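Local coordinates for protein Crov588 (Cafeteriavirus, PDB 6NYR) that is of unknown function but builds a circular leucine-rich-repeat solenoid from tandem FNIP repeats, an architecture that in related proteins commonly serves binding, at residues D68-T73 and S88-Q93; Q154-N159 and E180-N185; N357-S362 and N379-S384; N549-E554 and F570-T575. One frame throughout, in Å; residues are numbered along the deposited sequence.

Overall arrangement
Starting from the N terminus, the chain runs once around a ring-like solenoid, and each contact closes one short excursion of 14 to 20 residues around a single inner strand. Interaction 1 bridges strand 78-80 and brings in helix 89-93 near the start. Interaction 2 closes around strand 167-169, its centre about 29 Å from that of interaction 1. Interaction 3 spans strand 365-367, on the opposite side of the chain's centre from interaction 1. Interaction 4 encloses strand 563-565 and lies opposite interaction 2, about 77 Å away between centres. The four follow one another in series: none nests in or crosses another, and each ties the loops of successive coils together.

Interaction 1 (D68-T73 and S88-Q93); sequences DVNFLT and SLEELQ
E91 supplies most of the polar chemistry here. Its side chain leaves the helix with CG anti to the backbone N (chi1 171°) and stays extended, so the carboxylate reaches the backbone of V69. E91 OE1 accepts a weak but straight hydrogen bond from V69 N, at 3.4 Å with an N-H...O angle of 170°. OE2 forms a salt bridge with K85 and also a weak hydrogen bond with H87. Within the helical segment, S88 is the N-cap: its OG takes the amide hydrogen of E91 N at 3.1 Å, fixing the first turn from which the glutamate projects.

The remaining touches are packing. E91 CG presses tightly on the carbonyl oxygen, 3.1 Å from V69 O, and V69 CB meets E91 OE2 at 3.7 Å. Beside them N70 turns its amide so that OD1 lies 3.6 Å from E91 CA, while its hydrogen-bonding partner is N94 just after the helix. D47 receives the backbone N-H groups of N70 and F71.

The buried carboxylate is probably balanced mainly by K85, with H87 and the weak V69 N-H bond adding to it. With D68 OD2 5.1 Å from E91 OE1, K85 probably helps keep E91 ionised against a nearby like charge.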
loop_
_atom_site.group_PDB
_atom_site.type_symbol
_atom_site.label_atom_id
_atom_site.label_comp_id
_atom_site.label_asym_id
_atom_site.label_seq_id
_atom_site.Cartn_x
_atom_site.Cartn_y
_atom_site.Cartn_z
ATOM N N ASP A 68 29.074 8.270 -22.622
ATOM C CA ASP A 68 30.351 7.822 -22.079
ATOM C C ASP A 68 30.611 8.534 -20.758
ATOM O O ASP A 68 30.424 9.748 -20.645
ATOM C CB ASP A 68 31.484 8.083 -23.067
ATOM C CG ASP A 68 31.373 7.226 -24.312
ATOM O OD1 ASP A 68 30.288 7.210 -24.931
ATOM O OD2 ASP A 68 32.372 6.563 -24.669
ATOM N N VAL A 69 31.014 7.767 -19.751
ATOM C CA VAL A 69 31.192 8.261 -18.391
ATOM C C VAL A 69 32.557 7.786 -17.912
ATOM O O VAL A 69 32.746 6.590 -17.661
ATOM C CB VAL A 69 30.082 7.771 -17.454
ATOM C CG1 VAL A 69 30.310 8.270 -16.040
ATOM C CG2 VAL A 69 28.712 8.217 -17.966
ATOM N N ASN A 70 33.508 8.712 -17.794
ATOM C CA ASN A 70 34.864 8.347 -17.422
ATOM C C ASN A 70 35.468 9.176 -16.297
ATOM O O ASN A 70 36.617 8.919 -15.917
ATOM C CB ASN A 70 35.788 8.435 -18.650
ATOM C CG ASN A 70 35.586 7.286 -19.614
ATOM O OD1 ASN A 70 36.220 6.239 -19.487
ATOM N ND2 ASN A 70 34.691 7.472 -20.578
ATOM N N PHE A 71 34.750 10.161 -15.759
ATOM C CA PHE A 71 35.308 11.042 -14.743
ATOM C C PHE A 71 34.319 11.255 -13.599
ATOM O O PHE A 71 33.936 12.374 -13.264
ATOM C CB PHE A 71 35.730 12.373 -15.367
ATOM C CG PHE A 71 36.932 12.262 -16.256
ATOM C CD1 PHE A 71 38.182 12.028 -15.709
ATOM C CD2 PHE A 71 36.820 12.377 -17.630
ATOM C CE1 PHE A 71 39.295 11.913 -16.510
ATOM C CE2 PHE A 71 37.934 12.263 -18.442
ATOM C CZ PHE A 71 39.175 12.031 -17.878
ATOM N N LEU A 72 33.906 10.158 -12.970
ATOM C CA LEU A 72 33.079 10.284 -11.784
ATOM C C LEU A 72 33.897 10.843 -10.624
ATOM O O LEU A 72 35.112 10.634 -10.530
ATOM C CB LEU A 72 32.504 8.931 -11.361
ATOM C CG LEU A 72 31.327 8.326 -12.120
ATOM C CD1 LEU A 72 30.256 9.325 -12.434
ATOM C CD2 LEU A 72 31.887 7.670 -13.382
ATOM N N THR A 73 33.213 11.546 -9.725
ATOM C CA THR A 73 33.847 12.057 -8.519
ATOM C C THR A 73 34.526 10.918 -7.765
ATOM O O THR A 73 34.026 9.789 -7.727
ATOM C CB THR A 73 32.799 12.740 -7.635
ATOM O OG1 THR A 73 32.192 13.817 -8.363
ATOM C CG2 THR A 73 33.427 13.282 -6.365
ATOM N N SER A 88 32.202 0.405 -22.038
ATOM C CA SER A 88 33.470 -0.166 -22.473
ATOM C C SER A 88 34.261 -0.573 -21.232
ATOM O O SER A 88 34.016 -0.078 -20.128
ATOM C CB SER A 88 34.276 0.828 -23.307
ATOM O OG SER A 88 34.992 1.721 -22.480
ATOM N N LEU A 89 35.204 -1.501 -21.413
ATOM C CA LEU A 89 36.031 -1.910 -20.282
ATOM C C LEU A 89 36.891 -0.763 -19.772
ATOM O O LEU A 89 37.152 -0.688 -18.566
ATOM C CB LEU A 89 36.894 -3.108 -20.671
ATOM C CG LEU A 89 36.103 -4.298 -21.229
ATOM C CD1 LEU A 89 37.029 -5.363 -21.784
ATOM C CD2 LEU A 89 35.189 -4.869 -20.155
ATOM N N GLU A 90 37.352 0.115 -20.666
ATOM C CA GLU A 90 37.993 1.350 -20.236
ATOM C C GLU A 90 37.117 2.111 -19.249
ATOM O O GLU A 90 37.579 2.523 -18.181
ATOM C CB GLU A 90 38.316 2.225 -21.450
ATOM C CG GLU A 90 38.832 3.612 -21.080
ATOM C CD GLU A 90 39.680 4.244 -22.167
ATOM O OE1 GLU A 90 40.687 3.625 -22.571
ATOM O OE2 GLU A 90 39.347 5.363 -22.611
ATOM N N GLU A 91 35.845 2.321 -19.599
ATOM C CA GLU A 91 34.932 3.017 -18.698
ATOM C C GLU A 91 34.938 2.389 -17.308
ATOM O O GLU A 91 35.008 3.093 -16.293
ATOM C CB GLU A 91 33.515 3.023 -19.281
ATOM C CG GLU A 91 32.468 3.547 -18.310
ATOM C CD GLU A 91 31.231 4.085 -19.002
ATOM O OE1 GLU A 91 31.295 4.391 -20.212
ATOM O OE2 GLU A 91 30.189 4.212 -18.326
ATOM N N LEU A 92 34.847 1.058 -17.241
ATOM C CA LEU A 92 34.798 0.390 -15.944
ATOM C C LEU A 92 36.114 0.557 -15.196
ATOM O O LEU A 92 36.128 0.722 -13.970
ATOM C CB LEU A 92 34.472 -1.089 -16.130
ATOM C CG LEU A 92 33.170 -1.397 -16.869
ATOM C CD1 LEU A 92 32.923 -2.902 -16.890
ATOM C CD2 LEU A 92 32.002 -0.646 -16.249
ATOM N N GLN A 93 37.229 0.507 -15.924
ATOM C CA GLN A 93 38.541 0.717 -15.328
ATOM C C GLN A 93 38.698 2.142 -14.819
ATOM O O GLN A 93 39.491 2.390 -13.902
ATOM C CB GLN A 93 39.598 0.397 -16.384
ATOM C CG GLN A 93 40.917 -0.116 -15.887
ATOM C CD GLN A 93 41.662 -0.860 -16.987
ATOM O OE1 GLN A 93 41.089 -1.184 -18.030
ATOM N NE2 GLN A 93 42.940 -1.133 -16.759
#

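Interaction 2 (Q154-N159 and E180-N185); sequences QKIVEN and ENVLPN
E158 stretches over the neighbouring coil as a nearly straight chain, CG anti to the backbone N (chi1 -154°) and the next bond extended too. Its CB stands 4.1 Å from N181 O. One step out, CG comes down on that same carbonyl, 3.2 Å from N181 O. CD then passes CB of N181, and at the tip OE2 lies 3.4 Å from N181 CB. The two exposed side chains run side by side in the same direction, carboxylate and amide planes only 28° apart, yet no hydrogen bond joins them: the glutamate packs along the asparagine.

Further in, the contact turns apolar. I156 and V182 cross at about a right angle, with I156 CG2 3.8 Å from V182 CG1, and the same methyl of V182 also rests against I156 O. A water closes the backbone gap where no direct bond spans the segments, donating to V157 O at 3.1 Å and to V182 O at a very short 2.4 Å.

I156 also leans on F170 and F174. The segments are different parts of corresponding loops on adjacent coils, 180-185 lying about four residues further along: one loop joins strands 145-147 and 167-169, the other 167-169 and 189-191.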
loop_
_atom_site.group_PDB
_atom_site.type_symbol
_atom_site.label_atom_id
_atom_site.label_comp_id
_atom_site.label_asym_id
_atom_site.label_seq_id
_atom_site.Cartn_x
_atom_site.Cartn_y
_atom_site.Cartn_z
ATOM N N GLN A 154 26.333 -18.632 -17.450
ATOM C CA GLN A 154 27.687 -19.137 -17.623
ATOM C C GLN A 154 28.100 -19.916 -16.382
ATOM O O GLN A 154 27.601 -19.670 -15.279
ATOM C CB GLN A 154 28.687 -17.998 -17.878
ATOM C CG GLN A 154 28.421 -17.216 -19.154
ATOM C CD GLN A 154 28.462 -18.091 -20.391
ATOM O OE1 GLN A 154 29.269 -19.016 -20.489
ATOM N NE2 GLN A 154 27.576 -17.815 -21.334
ATOM N N LYS A 155 29.016 -20.862 -16.568
ATOM C CA LYS A 155 29.448 -21.696 -15.456
ATOM C C LYS A 155 30.151 -20.853 -14.396
ATOM O O LYS A 155 30.823 -19.863 -14.697
ATOM C CB LYS A 155 30.382 -22.805 -15.950
ATOM C CG LYS A 155 29.691 -23.914 -16.741
ATOM C CD LYS A 155 30.672 -24.670 -17.638
ATOM C CE LYS A 155 29.968 -25.786 -18.402
ATOM N NZ LYS A 155 30.836 -26.402 -19.444
ATOM N N ILE A 156 29.973 -21.253 -13.140
ATOM C CA ILE A 156 30.693 -20.693 -11.998
ATOM C C ILE A 156 31.462 -21.837 -11.355
ATOM O O ILE A 156 30.857 -22.807 -10.875
ATOM C CB ILE A 156 29.756 -20.014 -10.989
ATOM C CG1 ILE A 156 29.045 -18.828 -11.643
ATOM C CG2 ILE A 156 30.520 -19.523 -9.768
ATOM C CD1 ILE A 156 27.646 -19.099 -12.070
ATOM N N VAL A 157 32.790 -21.728 -11.347
ATOM C CA VAL A 157 33.641 -22.777 -10.800
ATOM C C VAL A 157 34.303 -22.318 -9.507
ATOM O O VAL A 157 34.014 -21.232 -8.995
ATOM C CB VAL A 157 34.696 -23.209 -11.838
ATOM C CG1 VAL A 157 34.016 -23.748 -13.091
ATOM C CG2 VAL A 157 35.623 -22.044 -12.185
ATOM N N GLU A 158 35.182 -23.161 -8.967
ATOM C CA GLU A 158 35.778 -22.920 -7.661
ATOM C C GLU A 158 36.629 -21.654 -7.662
ATOM O O GLU A 158 37.330 -21.351 -8.629
ATOM C CB GLU A 158 36.632 -24.133 -7.275
ATOM C CG GLU A 158 36.831 -24.357 -5.790
ATOM C CD GLU A 158 37.654 -25.609 -5.500
ATOM O OE1 GLU A 158 38.069 -26.286 -6.465
ATOM O OE2 GLU A 158 37.889 -25.911 -4.312
ATOM N N ASN A 159 36.556 -20.920 -6.555
ATOM C CA ASN A 159 37.394 -19.759 -6.267
ATOM C C ASN A 159 37.138 -18.572 -7.193
ATOM O O ASN A 159 37.985 -17.676 -7.294
ATOM C CB ASN A 159 38.894 -20.102 -6.307
ATOM C CG ASN A 159 39.261 -21.245 -5.382
ATOM O OD1 ASN A 159 38.727 -21.363 -4.277
ATOM N ND2 ASN A 159 40.189 -22.090 -5.825
ATOM N N GLU A 180 30.957 -28.852 -5.585
ATOM C CA GLU A 180 31.553 -28.722 -4.261
ATOM C C GLU A 180 32.544 -27.568 -4.210
ATOM O O GLU A 180 33.333 -27.357 -5.136
ATOM C CB GLU A 180 32.237 -30.052 -3.919
ATOM C CG GLU A 180 32.388 -30.401 -2.460
ATOM C CD GLU A 180 32.625 -31.903 -2.266
ATOM O OE1 GLU A 180 32.356 -32.678 -3.208
ATOM O OE2 GLU A 180 33.081 -32.303 -1.176
ATOM N N ASN A 181 32.481 -26.809 -3.115
ATOM C CA ASN A 181 33.413 -25.727 -2.814
ATOM C C ASN A 181 33.306 -24.558 -3.787
ATOM O O ASN A 181 34.265 -23.789 -3.938
ATOM C CB ASN A 181 34.861 -26.232 -2.775
ATOM C CG ASN A 181 35.053 -27.382 -1.807
ATOM O OD1 ASN A 181 35.128 -28.538 -2.218
ATOM N ND2 ASN A 181 35.123 -27.073 -0.516
ATOM N N VAL A 182 32.169 -24.408 -4.459
ATOM C CA VAL A 182 31.943 -23.255 -5.322
ATOM C C VAL A 182 31.322 -22.103 -4.546
ATOM O O VAL A 182 31.724 -20.949 -4.711
ATOM C CB VAL A 182 31.054 -23.662 -6.515
ATOM C CG1 VAL A 182 30.650 -22.436 -7.323
ATOM C CG2 VAL A 182 31.767 -24.681 -7.395
ATOM N N LEU A 183 30.346 -22.401 -3.701
ATOM C CA LEU A 183 29.680 -21.393 -2.888
ATOM C C LEU A 183 30.540 -21.054 -1.677
ATOM O O LEU A 183 30.983 -21.964 -0.965
ATOM C CB LEU A 183 28.317 -21.907 -2.441
ATOM C CG LEU A 183 27.326 -22.233 -3.561
ATOM C CD1 LEU A 183 26.072 -22.876 -2.975
ATOM C CD2 LEU A 183 26.966 -20.994 -4.358
ATOM N N PRO A 184 30.797 -19.773 -1.412
ATOM C CA PRO A 184 31.681 -19.429 -0.292
ATOM C C PRO A 184 31.115 -19.853 1.057
ATOM O O PRO A 184 29.900 -19.950 1.253
ATOM C CB PRO A 184 31.832 -17.905 -0.397
ATOM C CG PRO A 184 30.776 -17.441 -1.353
ATOM C CD PRO A 184 30.462 -18.603 -2.250
ATOM N N ASN A 185 32.033 -20.105 1.994
ATOM C CA ASN A 185 31.690 -20.503 3.351
ATOM C C ASN A 185 31.004 -19.395 4.133
ATOM O O ASN A 185 30.500 -19.654 5.232
ATOM C CB ASN A 185 32.970 -20.909 4.086
ATOM C CG ASN A 185 33.498 -22.262 3.656
ATOM O OD1 ASN A 185 32.763 -23.247 3.622
ATOM N ND2 ASN A 185 34.781 -22.313 3.311
HETATM O O HOH W 1 33.061 -19.863 -6.426
#

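Interaction 3 (N357-S362 and N379-S384); sequences NVLPNS and NVLPNS
Two copies of the same N-V-L-P-N-S segment lie on adjacent coils of the FNIP leucine-rich-repeat solenoid, their touching parts running only 11° from parallel, and L359 and P382 carry the packing between them.

L359 is the largest knob. With CG anti to its carbonyl carbon (chi1 -65°), it drops into the bend formed by V380, L381 and P382. Its CD1 lies 3.7 Å from V380 O and 4.1 Å from CD2 of L381, the two leucines lying side by side and pointing the same way; both also touch L366 of strand 365-367. The shoulder of this leucine meets the proline ring, L359 CB lying 4.1 Å from P382 CD.

P382 answers as a bump from the second coil. It presses its ring against the backbone of the preceding one, P382 CB and CG both 3.4 Å from P360 O. Beside it N361 slides past in the opposite direction, OD1 3.8 Å from P382 CB.

Serines recur from coil to coil: S362 OG bonds to N339 O, and S406 OG to N383 O. In S384 the hydroxyl takes the crowded position between backbone N and carbonyl carbon (chi1 46°). S384 OG sits 2.7 Å from N361 O, with L363 O also within reach of its one proton.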
loop_
_atom_site.group_PDB
_atom_site.type_symbol
_atom_site.label_atom_id
_atom_site.label_comp_id
_atom_site.label_asym_id
_atom_site.label_seq_id
_atom_site.Cartn_x
_atom_site.Cartn_y
_atom_site.Cartn_z
ATOM N N ASN A 357 -18.828 -26.859 20.521
ATOM C CA ASN A 357 -17.479 -26.676 21.038
ATOM C C ASN A 357 -16.440 -27.004 19.980
ATOM O O ASN A 357 -15.477 -27.732 20.245
ATOM C CB ASN A 357 -17.291 -27.535 22.286
ATOM C CG ASN A 357 -18.253 -27.157 23.400
ATOM O OD1 ASN A 357 -19.235 -27.856 23.653
ATOM N ND2 ASN A 357 -17.984 -26.036 24.061
ATOM N N VAL A 358 -16.630 -26.462 18.782
ATOM C CA VAL A 358 -15.653 -26.604 17.709
ATOM C C VAL A 358 -14.663 -25.448 17.711
ATOM O O VAL A 358 -13.449 -25.653 17.650
ATOM C CB VAL A 358 -16.385 -26.713 16.353
ATOM C CG1 VAL A 358 -15.380 -26.748 15.211
ATOM C CG2 VAL A 358 -17.287 -27.932 16.330
ATOM N N LEU A 359 -15.170 -24.224 17.771
ATOM C CA LEU A 359 -14.320 -23.042 17.777
ATOM C C LEU A 359 -13.673 -22.901 19.149
ATOM O O LEU A 359 -14.387 -22.856 20.157
ATOM C CB LEU A 359 -15.138 -21.808 17.428
ATOM C CG LEU A 359 -15.704 -21.797 16.002
ATOM C CD1 LEU A 359 -16.636 -20.601 15.790
ATOM C CD2 LEU A 359 -14.593 -21.804 14.956
ATOM N N PRO A 360 -12.347 -22.826 19.235
ATOM C CA PRO A 360 -11.698 -22.812 20.551
ATOM C C PRO A 360 -11.956 -21.510 21.291
ATOM O O PRO A 360 -12.255 -20.468 20.702
ATOM C CB PRO A 360 -10.212 -22.981 20.220
ATOM C CG PRO A 360 -10.075 -22.342 18.864
ATOM C CD PRO A 360 -11.380 -22.631 18.135
ATOM N N ASN A 361 -11.832 -21.583 22.617
ATOM C CA ASN A 361 -12.121 -20.435 23.466
ATOM C C ASN A 361 -11.003 -19.403 23.462
ATOM O O ASN A 361 -11.098 -18.410 24.191
ATOM C CB ASN A 361 -12.399 -20.892 24.902
ATOM C CG ASN A 361 -13.849 -21.280 25.118
ATOM O OD1 ASN A 361 -14.765 -20.578 24.680
ATOM N ND2 ASN A 361 -14.067 -22.400 25.800
ATOM N N SER A 362 -9.961 -19.604 22.662
ATOM C CA SER A 362 -8.922 -18.601 22.482
ATOM C C SER A 362 -9.147 -17.748 21.242
ATOM O O SER A 362 -8.424 -16.764 21.049
ATOM C CB SER A 362 -7.545 -19.274 22.395
ATOM O OG SER A 362 -7.539 -20.319 21.433
ATOM N N ASN A 379 -23.830 -20.578 21.799
ATOM C CA ASN A 379 -22.660 -21.295 22.294
ATOM C C ASN A 379 -21.792 -21.847 21.176
ATOM O O ASN A 379 -21.022 -22.792 21.393
ATOM C CB ASN A 379 -23.082 -22.430 23.235
ATOM C CG ASN A 379 -23.760 -21.921 24.495
ATOM O OD1 ASN A 379 -24.988 -21.929 24.605
ATOM N ND2 ASN A 379 -22.960 -21.463 25.450
ATOM N N VAL A 380 -21.894 -21.272 19.980
ATOM C CA VAL A 380 -21.049 -21.668 18.860
ATOM C C VAL A 380 -19.867 -20.710 18.781
ATOM O O VAL A 380 -18.706 -21.135 18.819
ATOM C CB VAL A 380 -21.838 -21.688 17.537
ATOM C CG1 VAL A 380 -20.885 -21.857 16.364
ATOM C CG2 VAL A 380 -22.888 -22.788 17.566
ATOM N N LEU A 381 -20.153 -19.419 18.653
ATOM C CA LEU A 381 -19.098 -18.413 18.653
ATOM C C LEU A 381 -18.522 -18.308 20.062
ATOM O O LEU A 381 -19.282 -18.165 21.028
ATOM C CB LEU A 381 -19.642 -17.070 18.173
ATOM C CG LEU A 381 -20.204 -17.061 16.747
ATOM C CD1 LEU A 381 -20.896 -15.757 16.415
ATOM C CD2 LEU A 381 -19.071 -17.320 15.755
ATOM N N PRO A 382 -17.204 -18.367 20.218
ATOM C CA PRO A 382 -16.616 -18.387 21.559
ATOM C C PRO A 382 -16.639 -17.007 22.198
ATOM O O PRO A 382 -16.808 -15.981 21.537
ATOM C CB PRO A 382 -15.181 -18.867 21.323
ATOM C CG PRO A 382 -14.881 -18.505 19.894
ATOM C CD PRO A 382 -16.185 -18.251 19.159
ATOM N N ASN A 383 -16.484 -17.005 23.520
ATOM C CA ASN A 383 -16.593 -15.777 24.300
ATOM C C ASN A 383 -15.325 -14.936 24.284
ATOM O O ASN A 383 -15.291 -13.890 24.942
ATOM C CB ASN A 383 -16.969 -16.119 25.742
ATOM C CG ASN A 383 -18.448 -16.372 25.907
ATOM O OD1 ASN A 383 -18.867 -17.467 26.285
ATOM N ND2 ASN A 383 -19.252 -15.357 25.624
ATOM N N SER A 384 -14.293 -15.357 23.558
ATOM C CA SER A 384 -13.097 -14.557 23.355
ATOM C C SER A 384 -13.125 -13.748 22.064
ATOM O O SER A 384 -12.232 -12.923 21.849
ATOM C CB SER A 384 -11.866 -15.470 23.338
ATOM O OG SER A 384 -12.106 -16.604 22.517
#

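Interaction 4 (N549-E554 and F570-T575); sequences NQKIIE and FNQKIT
N549 holds CG anti to its backbone N (chi1 -169°), while Q572 folds back at chi2 (-64°), and these torsions bring their amides together between successive coils of the FNIP leucine-rich-repeat solenoid. N549 OD1 is gripped twice: N571 N donates at 2.7 Å, and Q572 NE2 at 3.2 Å. The two donors come from opposite faces of the N549 amide, neither lying in its plane; the glutamine, crossing at about a right angle, comes in steeply, with a C=O...N angle of 98°. The pattern passes along the coils: N527 OD1 takes the N-H of N549, and N571 OD1 serves N593 N and Q594 NE2.

Beneath this polar grip F570 is fixed from several sides. Q550 O lies at the ring edge, 3.5 Å from F570 CE1, and I552 CD1 approaches that CE1 as well. Q572 N sits over the centre of one face, and F566 stacks with the ring. Outside, K551 bends across the glutamine, but K551 NZ remains 3.7 Å from Q572 OE1, a near approach only.

Farther along, where the backbones diverge, a water takes over the bridging. It donates to I552 O at 3.0 Å and to K573 O at 3.3 Å, and accepts from T575 N at 3.1 Å.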
loop_
_atom_site.group_PDB
_atom_site.type_symbol
_atom_site.label_atom_id
_atom_site.label_comp_id
_atom_site.label_asym_id
_atom_site.label_seq_id
_atom_site.Cartn_x
_atom_site.Cartn_y
_atom_site.Cartn_z
ATOM N N ASN A 549 -25.629 22.960 -6.193
ATOM C CA ASN A 549 -25.483 24.238 -6.876
ATOM C C ASN A 549 -26.557 25.222 -6.405
ATOM O O ASN A 549 -27.352 25.748 -7.179
ATOM C CB ASN A 549 -25.553 24.061 -8.394
ATOM C CG ASN A 549 -25.146 25.316 -9.149
ATOM O OD1 ASN A 549 -24.404 26.150 -8.633
ATOM N ND2 ASN A 549 -25.641 25.456 -10.375
ATOM N N GLN A 550 -26.590 25.478 -5.102
ATOM C CA GLN A 550 -27.490 26.462 -4.522
ATOM C C GLN A 550 -26.689 27.672 -4.057
ATOM O O GLN A 550 -25.515 27.556 -3.690
ATOM C CB GLN A 550 -28.277 25.882 -3.343
ATOM C CG GLN A 550 -29.175 24.734 -3.728
ATOM C CD GLN A 550 -30.143 25.097 -4.833
ATOM O OE1 GLN A 550 -30.909 26.055 -4.719
ATOM N NE2 GLN A 550 -30.096 24.342 -5.925
ATOM N N LYS A 551 -27.326 28.837 -4.077
ATOM C CA LYS A 551 -26.658 30.034 -3.592
ATOM C C LYS A 551 -26.554 29.980 -2.074
ATOM O O LYS A 551 -27.499 29.586 -1.382
ATOM C CB LYS A 551 -27.403 31.298 -4.012
ATOM C CG LYS A 551 -26.558 32.560 -3.830
ATOM C CD LYS A 551 -27.369 33.835 -3.980
ATOM C CE LYS A 551 -26.931 34.631 -5.202
ATOM N NZ LYS A 551 -27.417 33.994 -6.461
ATOM N N ILE A 552 -25.394 30.372 -1.559
ATOM C CA ILE A 552 -25.152 30.454 -0.123
ATOM C C ILE A 552 -25.158 31.927 0.258
ATOM O O ILE A 552 -24.404 32.727 -0.309
ATOM C CB ILE A 552 -23.829 29.784 0.267
ATOM C CG1 ILE A 552 -23.897 28.295 -0.061
ATOM C CG2 ILE A 552 -23.544 29.992 1.750
ATOM C CD1 ILE A 552 -22.546 27.628 -0.178
ATOM N N ILE A 553 -26.033 32.289 1.194
ATOM C CA ILE A 553 -26.126 33.670 1.648
ATOM C C ILE A 553 -25.441 33.797 3.004
ATOM O O ILE A 553 -24.841 32.839 3.507
ATOM C CB ILE A 553 -27.590 34.135 1.729
ATOM C CG1 ILE A 553 -28.294 33.505 2.931
ATOM C CG2 ILE A 553 -28.325 33.778 0.445
ATOM C CD1 ILE A 553 -29.794 33.752 2.962
ATOM N N GLU A 554 -25.537 34.977 3.606
ATOM C CA GLU A 554 -24.832 35.255 4.844
ATOM C C GLU A 554 -25.357 34.412 5.999
ATOM O O GLU A 554 -26.533 34.040 6.055
ATOM C CB GLU A 554 -24.955 36.730 5.202
ATOM C CG GLU A 554 -24.366 37.659 4.165
ATOM C CD GLU A 554 -25.408 38.148 3.175
ATOM O OE1 GLU A 554 -26.220 37.336 2.670
ATOM O OE2 GLU A 554 -25.416 39.357 2.912
ATOM N N PHE A 570 -21.072 23.320 -8.645
ATOM C CA PHE A 570 -21.343 24.560 -7.928
ATOM C C PHE A 570 -20.865 25.752 -8.758
ATOM O O PHE A 570 -19.689 25.820 -9.138
ATOM C CB PHE A 570 -20.673 24.571 -6.555
ATOM C CG PHE A 570 -20.818 25.887 -5.840
ATOM C CD1 PHE A 570 -21.974 26.191 -5.138
ATOM C CD2 PHE A 570 -19.808 26.832 -5.894
ATOM C CE1 PHE A 570 -22.114 27.408 -4.494
ATOM C CE2 PHE A 570 -19.942 28.052 -5.248
ATOM C CZ PHE A 570 -21.098 28.338 -4.547
ATOM N N ASN A 571 -21.767 26.687 -9.043
ATOM C CA ASN A 571 -21.424 27.860 -9.841
ATOM C C ASN A 571 -22.334 29.031 -9.474
ATOM O O ASN A 571 -23.081 29.565 -10.292
ATOM C CB ASN A 571 -21.518 27.519 -11.326
ATOM C CG ASN A 571 -20.962 28.611 -12.213
ATOM O OD1 ASN A 571 -20.074 29.364 -11.807
ATOM N ND2 ASN A 571 -21.486 28.713 -13.430
ATOM N N GLN A 572 -22.265 29.460 -8.217
ATOM C CA GLN A 572 -23.072 30.565 -7.725
ATOM C C GLN A 572 -22.194 31.715 -7.253
ATOM O O GLN A 572 -21.064 31.512 -6.799
ATOM C CB GLN A 572 -23.981 30.129 -6.565
ATOM C CG GLN A 572 -25.002 29.070 -6.930
ATOM C CD GLN A 572 -26.000 29.558 -7.963
ATOM O OE1 GLN A 572 -26.454 30.704 -7.917
ATOM N NE2 GLN A 572 -26.347 28.685 -8.901
ATOM N N LYS A 573 -22.737 32.925 -7.359
ATOM C CA LYS A 573 -22.043 34.110 -6.876
ATOM C C LYS A 573 -21.759 33.979 -5.385
ATOM O O LYS A 573 -22.579 33.465 -4.618
ATOM C CB LYS A 573 -22.903 35.354 -7.122
ATOM C CG LYS A 573 -22.873 35.902 -8.542
ATOM C CD LYS A 573 -24.181 36.649 -8.839
ATOM C CE LYS A 573 -23.998 37.824 -9.784
ATOM N NZ LYS A 573 -23.455 37.393 -11.104
ATOM N N ILE A 574 -20.578 34.432 -4.975
ATOM C CA ILE A 574 -20.216 34.539 -3.565
ATOM C C ILE A 574 -19.909 36.005 -3.291
ATOM O O ILE A 574 -19.018 36.588 -3.924
ATOM C CB ILE A 574 -19.025 33.640 -3.199
ATOM C CG1 ILE A 574 -19.350 32.190 -3.552
ATOM C CG2 ILE A 574 -18.700 33.778 -1.719
ATOM C CD1 ILE A 574 -18.178 31.233 -3.423
ATOM N N THR A 575 -20.659 36.607 -2.362
ATOM C CA THR A 575 -20.525 38.025 -2.069
ATOM C C THR A 575 -19.914 38.235 -0.679
ATOM O O THR A 575 -19.504 37.275 -0.007
ATOM C CB THR A 575 -21.887 38.720 -2.201
ATOM O OG1 THR A 575 -21.724 40.130 -2.000
ATOM C CG2 THR A 575 -22.877 38.179 -1.172
HETATM O O HOH W 2 -23.333 35.059 -1.859
#